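Long-range contacts in putative isomerase YbhH (Escherichia coli, PDB 6OTV), which is a putative isomerase of the PrpF family, with no reaction or substrate established, probably sharing the two-lobed fold of the diaminopimelate epimerase clan: residues C6-G12 against T338-S344; A102-E106 against V140-E144; V187-C191 against G293-R297; L253-A257 against T296-V300. The contacts are given in a common frame with arbitrary orientation. Where two conformers were deposited one is given. Residues are numbered along the deposited sequence.

Contact 1 of 4, residues C6-G12 against T338-S344. With EDO (1,2-ethanediol), chain E; EDO (1,2-ethanediol), chain N.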
loop_
_atom_site.group_PDB
_atom_site.type_symbol
_atom_site.label_atom_id
_atom_site.label_comp_id
_atom_site.label_asym_id
_atom_site.label_seq_id
_atom_site.Cartn_x
_atom_site.Cartn_y
_atom_site.Cartn_z
ATOM N N CYS A 6 -8.669 1.577 28.714
ATOM C CA CYS A 6 -9.360 0.645 27.838
ATOM C C CYS A 6 -10.597 1.308 27.245
ATOM O O CYS A 6 -11.200 2.196 27.854
ATOM C CB CYS A 6 -9.742 -0.628 28.597
ATOM S SG CYS A 6 -10.603 -1.872 27.618
ATOM N N VAL A 7 -10.955 0.871 26.041
ATOM C CA VAL A 7 -12.156 1.321 25.348
ATOM C C VAL A 7 -12.880 0.085 24.833
ATOM O O VAL A 7 -12.303 -0.701 24.072
ATOM C CB VAL A 7 -11.835 2.276 24.181
ATOM C CG1 VAL A 7 -13.095 2.578 23.382
ATOM C CG2 VAL A 7 -11.203 3.567 24.686
ATOM N N MET A 8 -14.130 -0.099 25.251
ATOM C CA MET A 8 -14.969 -1.149 24.688
ATOM C C MET A 8 -15.715 -0.588 23.490
ATOM O O MET A 8 -16.312 0.491 23.570
ATOM C CB MET A 8 -15.964 -1.697 25.711
ATOM C CG MET A 8 -16.848 -2.817 25.188
ATOM S SD MET A 8 -18.082 -3.346 26.397
ATOM C CE MET A 8 -17.033 -3.931 27.725
ATOM N N MET A 9 -15.671 -1.315 22.385
ATOM C CA MET A 9 -16.406 -0.945 21.189
ATOM C C MET A 9 -17.105 -2.172 20.634
ATOM O O MET A 9 -16.599 -3.295 20.732
ATOM C CB MET A 9 -15.492 -0.356 20.103
ATOM C CG MET A 9 -14.672 0.848 20.527
ATOM S SD MET A 9 -13.741 1.517 19.136
ATOM C CE MET A 9 -15.065 2.227 18.155
ATOM N N ARG A 10 -18.281 -1.951 20.058
ATOM C CA ARG A 10 -18.861 -2.935 19.157
ATOM C C ARG A 10 -18.225 -2.749 17.788
ATOM O O ARG A 10 -18.250 -1.646 17.230
ATOM C CB ARG A 10 -20.378 -2.791 19.070
ATOM C CG ARG A 10 -21.010 -3.721 18.031
ATOM C CD ARG A 10 -22.503 -3.482 17.870
ATOM N NE ARG A 10 -22.794 -2.117 17.444
ATOM C CZ ARG A 10 -22.655 -1.675 16.198
ATOM N NH1 ARG A 10 -22.219 -2.489 15.244
ATOM N NH2 ARG A 10 -22.947 -0.414 15.905
ATOM N N GLY A 11 -17.621 -3.811 17.269
ATOM C CA GLY A 11 -17.126 -3.804 15.910
ATOM C C GLY A 11 -17.930 -4.769 15.066
ATOM O O GLY A 11 -17.734 -5.984 15.157
ATOM N N GLY A 12 -18.841 -4.247 14.256
ATOM C CA GLY A 12 -19.720 -5.119 13.496
ATOM C C GLY A 12 -20.571 -5.944 14.441
ATOM O O GLY A 12 -21.287 -5.408 15.296
ATOM N N THR A 338 -20.642 -1.553 10.653
ATOM C CA THR A 338 -20.885 -0.442 11.557
ATOM C C THR A 338 -20.111 -0.691 12.840
ATOM O O THR A 338 -19.746 -1.826 13.160
ATOM C CB THR A 338 -22.377 -0.254 11.881
ATOM O OG1 THR A 338 -22.822 -1.331 12.718
ATOM C CG2 THR A 338 -23.218 -0.215 10.605
ATOM N N THR A 339 -19.860 0.386 13.577
ATOM C CA THR A 339 -19.151 0.285 14.841
ATOM C C THR A 339 -19.724 1.321 15.798
ATOM O O THR A 339 -20.420 2.254 15.388
ATOM C CB THR A 339 -17.636 0.476 14.654
ATOM O OG1 THR A 339 -16.955 0.186 15.881
ATOM C CG2 THR A 339 -17.319 1.903 14.232
ATOM N N ARG A 340 -19.439 1.140 17.085
ATOM C CA ARG A 340 -19.896 2.095 18.084
ATOM C C ARG A 340 -18.990 2.017 19.302
ATOM O O ARG A 340 -18.638 0.924 19.754
ATOM C CB ARG A 340 -21.351 1.833 18.489
ATOM C CG ARG A 340 -22.008 3.000 19.208
ATOM C CD ARG A 340 -23.444 2.682 19.589
ATOM N NE ARG A 340 -23.523 1.781 20.734
ATOM C CZ ARG A 340 -23.465 2.180 22.002
ATOM N NH1 ARG A 340 -23.318 3.468 22.290
ATOM N NH2 ARG A 340 -23.547 1.289 22.983
ATOM N N LYS A 341 -18.612 3.181 19.822
ATOM C CA LYS A 341 -17.887 3.249 21.081
ATOM C C LYS A 341 -18.871 3.096 22.233
ATOM O O LYS A 341 -19.879 3.807 22.297
ATOM C CB LYS A 341 -17.128 4.571 21.192
ATOM C CG LYS A 341 -16.393 4.754 22.511
ATOM C CD LYS A 341 -15.587 6.043 22.525
ATOM C CE LYS A 341 -16.473 7.256 22.310
ATOM N NZ LYS A 341 -15.715 8.524 22.501
ATOM N N ILE A 342 -18.585 2.164 23.135
ATOM C CA ILE A 342 -19.491 1.814 24.224
ATOM C C ILE A 342 -18.992 2.356 25.562
ATOM O O ILE A 342 -19.701 3.099 26.241
ATOM C CB ILE A 342 -19.713 0.287 24.285
ATOM C CG1 ILE A 342 -20.324 -0.210 22.974
ATOM C CG2 ILE A 342 -20.594 -0.078 25.474
ATOM C CD1 ILE A 342 -20.576 -1.704 22.936
ATOM N N PHE A 343 -17.746 2.050 25.926
ATOM C CA PHE A 343 -17.216 2.354 27.253
ATOM C C PHE A 343 -15.787 2.857 27.108
ATOM O O PHE A 343 -14.947 2.166 26.526
ATOM C CB PHE A 343 -17.260 1.100 28.138
ATOM C CG PHE A 343 -17.332 1.382 29.616
ATOM C CD1 PHE A 343 -16.789 2.538 30.153
ATOM C CD2 PHE A 343 -17.943 0.475 30.470
ATOM C CE1 PHE A 343 -16.856 2.787 31.510
ATOM C CE2 PHE A 343 -18.014 0.717 31.831
ATOM C CZ PHE A 343 -17.469 1.875 32.352
ATOM N N SER A 344 -15.504 4.047 27.642
ATOM C CA SER A 344 -14.164 4.615 27.627
ATOM C C SER A 344 -13.761 4.920 29.061
ATOM O O SER A 344 -14.511 5.577 29.790
ATOM C CB SER A 344 -14.094 5.881 26.773
ATOM O OG SER A 344 -12.752 6.311 26.643
HETATM C C1 EDO E . -26.019 -0.564 13.255
HETATM O O1 EDO E . -25.216 -1.637 12.754
HETATM C C2 EDO E . -26.223 -0.778 14.748
HETATM O O2 EDO E . -27.214 0.105 15.282
HETATM C C1 EDO N . -22.638 7.282 20.343
HETATM O O1 EDO N . -23.266 5.996 20.389
HETATM C C2 EDO N . -21.224 7.174 20.903
HETATM O O2 EDO N . -20.590 5.995 20.389
#

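Contact 2 of 4, residues A102-E106 against V140-E144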
loop_
_atom_site.group_PDB
_atom_site.type_symbol
_atom_site.label_atom_id
_atom_site.label_comp_id
_atom_site.label_asym_id
_atom_site.label_seq_id
_atom_site.Cartn_x
_atom_site.Cartn_y
_atom_site.Cartn_z
ATOM N N ALA A 102 -11.941 4.295 13.622
ATOM C CA ALA A 102 -12.521 5.285 14.522
ATOM C C ALA A 102 -11.725 5.387 15.815
ATOM O O ALA A 102 -11.569 6.480 16.374
ATOM C CB ALA A 102 -13.981 4.937 14.818
ATOM N N PHE A 103 -11.214 4.258 16.309
ATOM C CA PHE A 103 -10.407 4.284 17.522
ATOM C C PHE A 103 -9.097 5.029 17.292
ATOM O O PHE A 103 -8.638 5.775 18.165
ATOM C CB PHE A 103 -10.146 2.857 18.003
ATOM C CG PHE A 103 -9.322 2.777 19.257
ATOM C CD1 PHE A 103 -9.919 2.892 20.503
ATOM C CD2 PHE A 103 -7.952 2.577 19.190
ATOM C CE1 PHE A 103 -9.161 2.816 21.663
ATOM C CE2 PHE A 103 -7.190 2.499 20.346
ATOM C CZ PHE A 103 -7.797 2.617 21.583
ATOM N N ALA A 104 -8.484 4.841 16.122
ATOM C CA ALA A 104 -7.223 5.516 15.833
ATOM C C ALA A 104 -7.411 7.026 15.750
ATOM O O ALA A 104 -6.541 7.790 16.185
ATOM C CB ALA A 104 -6.625 4.977 14.535
ATOM N N ILE A 105 -8.543 7.473 15.206
ATOM C CA ILE A 105 -8.797 8.906 15.097
ATOM C C ILE A 105 -9.067 9.510 16.469
ATOM O O ILE A 105 -8.541 10.578 16.805
ATOM C CB ILE A 105 -9.957 9.165 14.120
ATOM C CG1 ILE A 105 -9.600 8.648 12.723
ATOM C CG2 ILE A 105 -10.294 10.647 14.075
ATOM C CD1 ILE A 105 -10.783 8.524 11.788
ATOM N N GLU A 106 -9.879 8.839 17.290
ATOM C CA GLU A 106 -10.190 9.378 18.610
ATOM C C GLU A 106 -8.970 9.433 19.522
ATOM O O GLU A 106 -8.949 10.243 20.456
ATOM C CB GLU A 106 -11.296 8.556 19.276
ATOM C CG GLU A 106 -12.651 8.668 18.597
ATOM C CD GLU A 106 -13.787 8.245 19.506
ATOM O OE1 GLU A 106 -13.993 8.904 20.546
ATOM O OE2 GLU A 106 -14.465 7.245 19.193
ATOM N N VAL A 140 -14.789 15.018 13.132
ATOM C CA VAL A 140 -15.182 14.332 14.357
ATOM C C VAL A 140 -15.817 13.001 13.984
ATOM O O VAL A 140 -16.720 12.955 13.139
ATOM C CB VAL A 140 -16.150 15.184 15.198
ATOM C CG1 VAL A 140 -16.603 14.414 16.434
ATOM C CG2 VAL A 140 -15.495 16.502 15.586
ATOM N N VAL A 141 -15.344 11.923 14.614
ATOM C CA VAL A 141 -15.872 10.595 14.335
ATOM C C VAL A 141 -17.365 10.568 14.628
ATOM O O VAL A 141 -17.819 11.025 15.684
ATOM C CB VAL A 141 -15.118 9.539 15.155
ATOM C CG1 VAL A 141 -15.831 8.192 15.084
ATOM C CG2 VAL A 141 -13.688 9.412 14.659
ATOM N N GLU A 142 -18.135 10.043 13.683
ATOM C CA GLU A 142 -19.583 9.950 13.798
ATOM C C GLU A 142 -19.971 8.481 13.884
ATOM O O GLU A 142 -19.605 7.686 13.010
ATOM C CB GLU A 142 -20.269 10.620 12.606
ATOM C CG GLU A 142 -21.779 10.499 12.621
ATOM C CD GLU A 142 -22.406 11.255 13.773
ATOM O OE1 GLU A 142 -22.512 12.495 13.683
ATOM O OE2 GLU A 142 -22.783 10.608 14.775
ATOM N N TYR A 143 -20.708 8.123 14.935
ATOM C CA TYR A 143 -21.207 6.765 15.099
ATOM C C TYR A 143 -22.673 6.616 14.725
ATOM O O TYR A 143 -23.101 5.501 14.404
ATOM C CB TYR A 143 -21.000 6.296 16.543
ATOM C CG TYR A 143 -19.544 6.156 16.913
ATOM C CD1 TYR A 143 -18.760 5.154 16.349
ATOM C CD2 TYR A 143 -18.949 7.025 17.816
ATOM C CE1 TYR A 143 -17.426 5.020 16.678
ATOM C CE2 TYR A 143 -17.614 6.898 18.154
ATOM C CZ TYR A 143 -16.858 5.893 17.580
ATOM O OH TYR A 143 -15.530 5.761 17.907
ATOM N N GLU A 144 -23.445 7.701 14.756
ATOM C CA GLU A 144 -24.841 7.661 14.346
ATOM C C GLU A 144 -24.952 7.599 12.826
ATOM O O GLU A 144 -24.125 8.150 12.096
ATOM C CB GLU A 144 -25.593 8.887 14.869
ATOM C CG GLU A 144 -25.533 9.063 16.377
ATOM C CD GLU A 144 -26.416 10.195 16.870
ATOM O OE1 GLU A 144 -26.899 10.989 16.033
ATOM O OE2 GLU A 144 -26.629 10.285 18.099
#

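Contact 3 of 4, residues V187-C191 against G293-R297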
loop_
_atom_site.group_PDB
_atom_site.type_symbol
_atom_site.label_atom_id
_atom_site.label_comp_id
_atom_site.label_asym_id
_atom_site.label_seq_id
_atom_site.Cartn_x
_atom_site.Cartn_y
_atom_site.Cartn_z
ATOM N N VAL A 187 -15.240 -35.259 -6.428
ATOM C CA VAL A 187 -16.039 -34.088 -6.094
ATOM C C VAL A 187 -15.377 -32.870 -6.728
ATOM O O VAL A 187 -14.227 -32.557 -6.407
ATOM C CB VAL A 187 -16.180 -33.893 -4.575
ATOM C CG1 VAL A 187 -16.999 -32.645 -4.272
ATOM C CG2 VAL A 187 -16.805 -35.122 -3.933
ATOM N N PRO A 188 -16.050 -32.154 -7.630
ATOM C CA PRO A 188 -15.455 -30.940 -8.212
ATOM C C PRO A 188 -15.420 -29.820 -7.184
ATOM O O PRO A 188 -16.458 -29.419 -6.655
ATOM C CB PRO A 188 -16.391 -30.611 -9.381
ATOM C CG PRO A 188 -17.708 -31.191 -8.971
ATOM C CD PRO A 188 -17.390 -32.432 -8.175
ATOM N N VAL A 189 -14.219 -29.318 -6.895
ATOM C CA VAL A 189 -14.028 -28.248 -5.926
ATOM C C VAL A 189 -13.196 -27.143 -6.568
ATOM O O VAL A 189 -12.684 -27.281 -7.679
ATOM C CB VAL A 189 -13.354 -28.739 -4.626
ATOM C CG1 VAL A 189 -14.133 -29.901 -4.020
ATOM C CG2 VAL A 189 -11.903 -29.122 -4.887
ATOM N N THR A 190 -13.070 -26.032 -5.845
ATOM C CA THR A 190 -12.240 -24.911 -6.265
ATOM C C THR A 190 -11.336 -24.494 -5.116
ATOM O O THR A 190 -11.813 -24.230 -4.007
ATOM C CB THR A 190 -13.087 -23.719 -6.727
ATOM O OG1 THR A 190 -13.613 -23.984 -8.034
ATOM C CG2 THR A 190 -12.247 -22.450 -6.774
ATOM N N CYS A 191 -10.034 -24.446 -5.382
ATOM C CA CYS A 191 -9.048 -23.997 -4.410
ATOM C C CYS A 191 -8.650 -22.567 -4.749
ATOM O O CYS A 191 -8.097 -22.310 -5.824
ATOM C CB CYS A 191 -7.829 -24.917 -4.409
ATOM S SG CYS A 191 -8.213 -26.629 -3.978
ATOM N N GLY A 293 -14.482 -19.785 -14.445
ATOM C CA GLY A 293 -13.951 -21.131 -14.418
ATOM C C GLY A 293 -14.005 -21.834 -13.080
ATOM O O GLY A 293 -13.606 -23.004 -13.000
ATOM N N THR A 294 -14.474 -21.172 -12.028
ATOM C CA THR A 294 -14.553 -21.817 -10.727
ATOM C C THR A 294 -15.778 -22.725 -10.654
ATOM O O THR A 294 -16.709 -22.629 -11.459
ATOM C CB THR A 294 -14.610 -20.780 -9.605
ATOM O OG1 THR A 294 -15.753 -19.936 -9.792
ATOM C CG2 THR A 294 -13.343 -19.931 -9.591
ATOM N N VAL A 295 -15.766 -23.618 -9.661
ATOM C CA VAL A 295 -16.891 -24.522 -9.461
ATOM C C VAL A 295 -18.152 -23.762 -9.070
ATOM O O VAL A 295 -19.261 -24.293 -9.203
ATOM C CB VAL A 295 -16.538 -25.587 -8.405
ATOM C CG1 VAL A 295 -16.570 -24.987 -7.003
ATOM C CG2 VAL A 295 -17.474 -26.781 -8.513
ATOM N N THR A 296 -18.006 -22.521 -8.594
ATOM C CA THR A 296 -19.168 -21.715 -8.235
ATOM C C THR A 296 -20.045 -21.428 -9.449
ATOM O O THR A 296 -21.268 -21.312 -9.318
ATOM C CB THR A 296 -18.708 -20.412 -7.575
ATOM O OG1 THR A 296 -17.836 -20.717 -6.480
ATOM C CG2 THR A 296 -19.891 -19.629 -7.044
ATOM N N ARG A 297 -19.445 -21.337 -10.638
ATOM C CA ARG A 297 -20.214 -21.082 -11.850
ATOM C C ARG A 297 -21.139 -22.239 -12.210
ATOM O O ARG A 297 -22.081 -22.041 -12.984
ATOM C CB ARG A 297 -19.271 -20.793 -13.016
ATOM C CG ARG A 297 -18.332 -19.618 -12.788
ATOM C CD ARG A 297 -19.067 -18.295 -12.886
ATOM N NE ARG A 297 -18.151 -17.191 -13.154
ATOM C CZ ARG A 297 -18.539 -15.969 -13.503
ATOM N NH1 ARG A 297 -19.829 -15.692 -13.628
ATOM N NH2 ARG A 297 -17.637 -15.024 -13.731
#

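Contact 4 of 4, residues L253-A257 against T296-V300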
loop_
_atom_site.group_PDB
_atom_site.type_symbol
_atom_site.label_atom_id
_atom_site.label_comp_id
_atom_site.label_asym_id
_atom_site.label_seq_id
_atom_site.Cartn_x
_atom_site.Cartn_y
_atom_site.Cartn_z
ATOM N N LEU A 253 -18.902 -25.278 2.256
ATOM C CA LEU A 253 -19.987 -25.889 1.501
ATOM C C LEU A 253 -20.856 -24.795 0.892
ATOM O O LEU A 253 -21.277 -23.869 1.592
ATOM C CB LEU A 253 -20.825 -26.795 2.401
ATOM C CG LEU A 253 -20.107 -27.981 3.046
ATOM C CD1 LEU A 253 -21.107 -28.863 3.776
ATOM C CD2 LEU A 253 -19.352 -28.778 1.996
ATOM N N ILE A 254 -21.114 -24.889 -0.410
ATOM C CA ILE A 254 -21.891 -23.869 -1.102
ATOM C C ILE A 254 -23.142 -24.492 -1.708
ATOM O O ILE A 254 -23.186 -25.680 -2.040
ATOM C CB ILE A 254 -21.073 -23.137 -2.188
ATOM C CG1 ILE A 254 -20.684 -24.090 -3.319
ATOM C CG2 ILE A 254 -19.842 -22.483 -1.578
ATOM C CD1 ILE A 254 -20.246 -23.379 -4.583
ATOM N N SER A 255 -24.167 -23.659 -1.841
ATOM C CA SER A 255 -25.440 -24.019 -2.443
ATOM C C SER A 255 -26.114 -22.732 -2.892
ATOM O O SER A 255 -25.724 -21.645 -2.450
ATOM C CB SER A 255 -26.329 -24.791 -1.450
ATOM O OG SER A 255 -26.686 -23.987 -0.340
ATOM N N PRO A 256 -27.108 -22.812 -3.779
ATOM C CA PRO A 256 -27.772 -21.586 -4.236
ATOM C C PRO A 256 -28.405 -20.825 -3.080
ATOM O O PRO A 256 -28.774 -21.401 -2.053
ATOM C CB PRO A 256 -28.836 -22.098 -5.214
ATOM C CG PRO A 256 -28.322 -23.419 -5.672
ATOM C CD PRO A 256 -27.611 -24.003 -4.490
ATOM N N ALA A 257 -28.512 -19.512 -3.256
ATOM C CA ALA A 257 -29.151 -18.666 -2.259
ATOM C C ALA A 257 -30.638 -18.984 -2.152
ATOM O O ALA A 257 -31.269 -19.452 -3.103
ATOM C CB ALA A 257 -28.963 -17.191 -2.610
ATOM N N THR A 296 -18.006 -22.521 -8.594
ATOM C CA THR A 296 -19.168 -21.715 -8.235
ATOM C C THR A 296 -20.045 -21.428 -9.449
ATOM O O THR A 296 -21.268 -21.312 -9.318
ATOM C CB THR A 296 -18.708 -20.412 -7.575
ATOM O OG1 THR A 296 -17.836 -20.717 -6.480
ATOM C CG2 THR A 296 -19.891 -19.629 -7.044
ATOM N N ARG A 297 -19.445 -21.337 -10.638
ATOM C CA ARG A 297 -20.214 -21.082 -11.850
ATOM C C ARG A 297 -21.139 -22.239 -12.210
ATOM O O ARG A 297 -22.081 -22.041 -12.984
ATOM C CB ARG A 297 -19.271 -20.793 -13.016
ATOM C CG ARG A 297 -18.332 -19.618 -12.788
ATOM C CD ARG A 297 -19.067 -18.295 -12.886
ATOM N NE ARG A 297 -18.151 -17.191 -13.154
ATOM C CZ ARG A 297 -18.539 -15.969 -13.503
ATOM N NH1 ARG A 297 -19.829 -15.692 -13.628
ATOM N NH2 ARG A 297 -17.637 -15.024 -13.731
ATOM N N GLN A 298 -20.891 -23.434 -11.676
ATOM C CA GLN A 298 -21.754 -24.589 -11.900
ATOM C C GLN A 298 -22.844 -24.729 -10.846
ATOM O O GLN A 298 -23.652 -25.659 -10.933
ATOM C CB GLN A 298 -20.928 -25.880 -11.923
ATOM C CG GLN A 298 -19.697 -25.841 -12.805
ATOM C CD GLN A 298 -18.891 -27.124 -12.722
ATOM O OE1 GLN A 298 -19.263 -28.060 -12.010
ATOM N NE2 GLN A 298 -17.782 -27.174 -13.450
ATOM N N ILE A 299 -22.881 -23.845 -9.849
ATOM C CA ILE A 299 -23.790 -23.963 -8.715
ATOM C C ILE A 299 -24.798 -22.821 -8.686
ATOM O O ILE A 299 -26.002 -23.045 -8.523
ATOM C CB ILE A 299 -23.014 -24.041 -7.379
ATOM C CG1 ILE A 299 -21.947 -25.138 -7.443
ATOM C CG2 ILE A 299 -23.964 -24.279 -6.213
ATOM C CD1 ILE A 299 -22.485 -26.503 -7.824
ATOM N N VAL A 300 -24.328 -21.592 -8.852
ATOM C CA VAL A 300 -25.182 -20.411 -8.742
ATOM C C VAL A 300 -25.111 -19.654 -10.060
ATOM O O VAL A 300 -24.137 -19.787 -10.820
ATOM C CB VAL A 300 -24.775 -19.520 -7.546
ATOM C CG1 VAL A 300 -24.799 -20.324 -6.257
ATOM C CG2 VAL A 300 -23.404 -18.897 -7.780
#

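Contact 1 of 4, residues C6-G12 against T338-S344
Backbone hydrogen bonds pair these two antiparallel strands, with a classic beta bulge in the middle. The O of M8 takes both I342 N (2.9 Å) and F343 N (3.2 Å), while M8 N gives to F343 O (2.7 Å). Past the bulge R10 and R340 form a hydrogen-bonded pair, R10 N to R340 O at 2.9 Å and R340 N to R10 O at 3.0 Å, and G12 N closes the ladder on T338 O (2.8 Å). Side chains add polar links near that end: T339 OG1 donates to R10 O (2.6 Å), and R10 NH1 reaches T338 OG1 (2.8 Å), a hydroxyl that also bonds an ethanediol. Apolar packing is lighter, with M8 CB on F343 CB (3.9 Å) and M8 SD 4.2 Å from I342 CG2. Strand 3-11 lies between strands 332-344 and 14-20, pairing with the latter through V7 with F18 and M9 with G16, and V7 and M9, on one face of the sheet, pack against F103 of helix 94-106.

Contact 2 of 4, residues A102-E106 against V140-E144
Here the last turn of helix 94-106 meets the irregular loop between strands 129-135 and 158-163, a helix-to-loop packing at the surface of one lobe of a PrpF-family chain. A102 comes first, and its CB points at the loop. The methyl sits 3.8 Å from V141 CG1 and 3.9 Å from Y143 CE1, so this small residue lets both side chains come close to the helix. The side chain of F103 packs instead on V7 and M9 of strand 3-11, which leaves the loop to A102, I105 and E106. One turn on from A102, I105 brings its CG2 to 3.7 Å from V141 CG2; its side chain also packs on T117 and V119 of strand 116-123. V141 has the largest area covered of the loop residues, with CG1 near A102 CB and CG2 near I105 CG2. E106, whose N bonds back to A102 O at 3.0 Å, closes the helical turn and lays its side chain past the valine. The carboxylate of E106 makes a salt bridge through OE1 to K341 of strand 332-344, and the Y143 ring packs on T339 and K341 of that same strand, so helix end and loop both lean on it. Alongside, E106 CG lies 4.1 Å from V141 CG2.

Contact 3 of 4, residues V187-C191 against G293-R297
This is a buried strand-to-loop contact, in which strand 187-193 receives the short 3-10 turn that follows helix 279-290. One hydrogen bond and the side chain of V295 do most of the work. V295 N donates a hydrogen bond to T190 OG1 at 2.7 Å, and the N-H...O angle of 172° makes the bond almost straight. T190 and P188, two residues apart on the strand, both point their CB toward the turn, whereas the CB of V189 between them points away from it; the V189 side chain packs on F184, I201 and I230. V295 fills the space in front of the two: its CG2 lies 3.4 Å from P188 O and 4.1 Å from P188 CB, and its CG1 comes within 3.3 Å of T190 OG1. The same valine reaches I200 and P202 of the adjacent strand 197-202, so it covers two strands of the sheet at once. T294 approaches less closely, its CA 3.6 Å from T190 OG1, and its own hydroxyl bonds to S288 O in helix 279-290. Within the turn, R297 N bonds to T294 O at 3.1 Å. T190 OG1 also hydrogen-bonds to Q180 O, a carbonyl that can only accept; the threonine hydroxyl must therefore donate there while accepting from V295 N, and so ties the turn and the chain near Q180 to one strand position.

Contact 4 of 4, residues L253-A257 against T296-V300
Apolar packing of a 3-10 turn and its exit against the end of a beta strand makes up this buried contact; the turn lies between helix 279-290 and strand 306-312, and the strand is 250-255. T296 opens the segment. Its OG1 passes 4.1 Å from I254 CD1, but its polar partner is S288 of the helix. The backbone O of T296 accepts both I299 N (3.0 Å) and V300 N (3.1 Å), folding the chain back so that I299 and V300 come round to the strand. I299, whose CB points toward strand 250-255, contributes most from its segment. Its CG1 meets I254 CD1 at 3.8 Å, and its CG2 touches both S255 CA (4.1 Å) and P256 CD (4.0 Å), so one isoleucine spans three consecutive residues. I254 and I299 also pack on I200 and P202 of strand 197-202 respectively, extending the apolar patch to the next strand. V300 completes the run beside I263 of strand 263-267, on the other flank of strand 250-255, and sets its CG1 3.8 Å from P256 CA.

The four contacts fall into two clusters on opposite sides of the chain's centre, with contacts 1 and 3 about 39 Å apart between centres. Contacts 1 and 2 share one lobe and touch directly, the K341 NZ to E106 OE1 bridge between them measuring 2.6 Å. Contact 1 is partly buried and held by strand pairing, whereas contact 2 is a surface packing of helix on loop. Contacts 3 and 4 are both buried and use the same 3-10 turn, sharing T296 and R297. Its start meets strand 187-193 through a hydrogen bond plus valine packing, its exit meets strand 250-255 through apolar contacts, and strand 197-202 lies between those two strands.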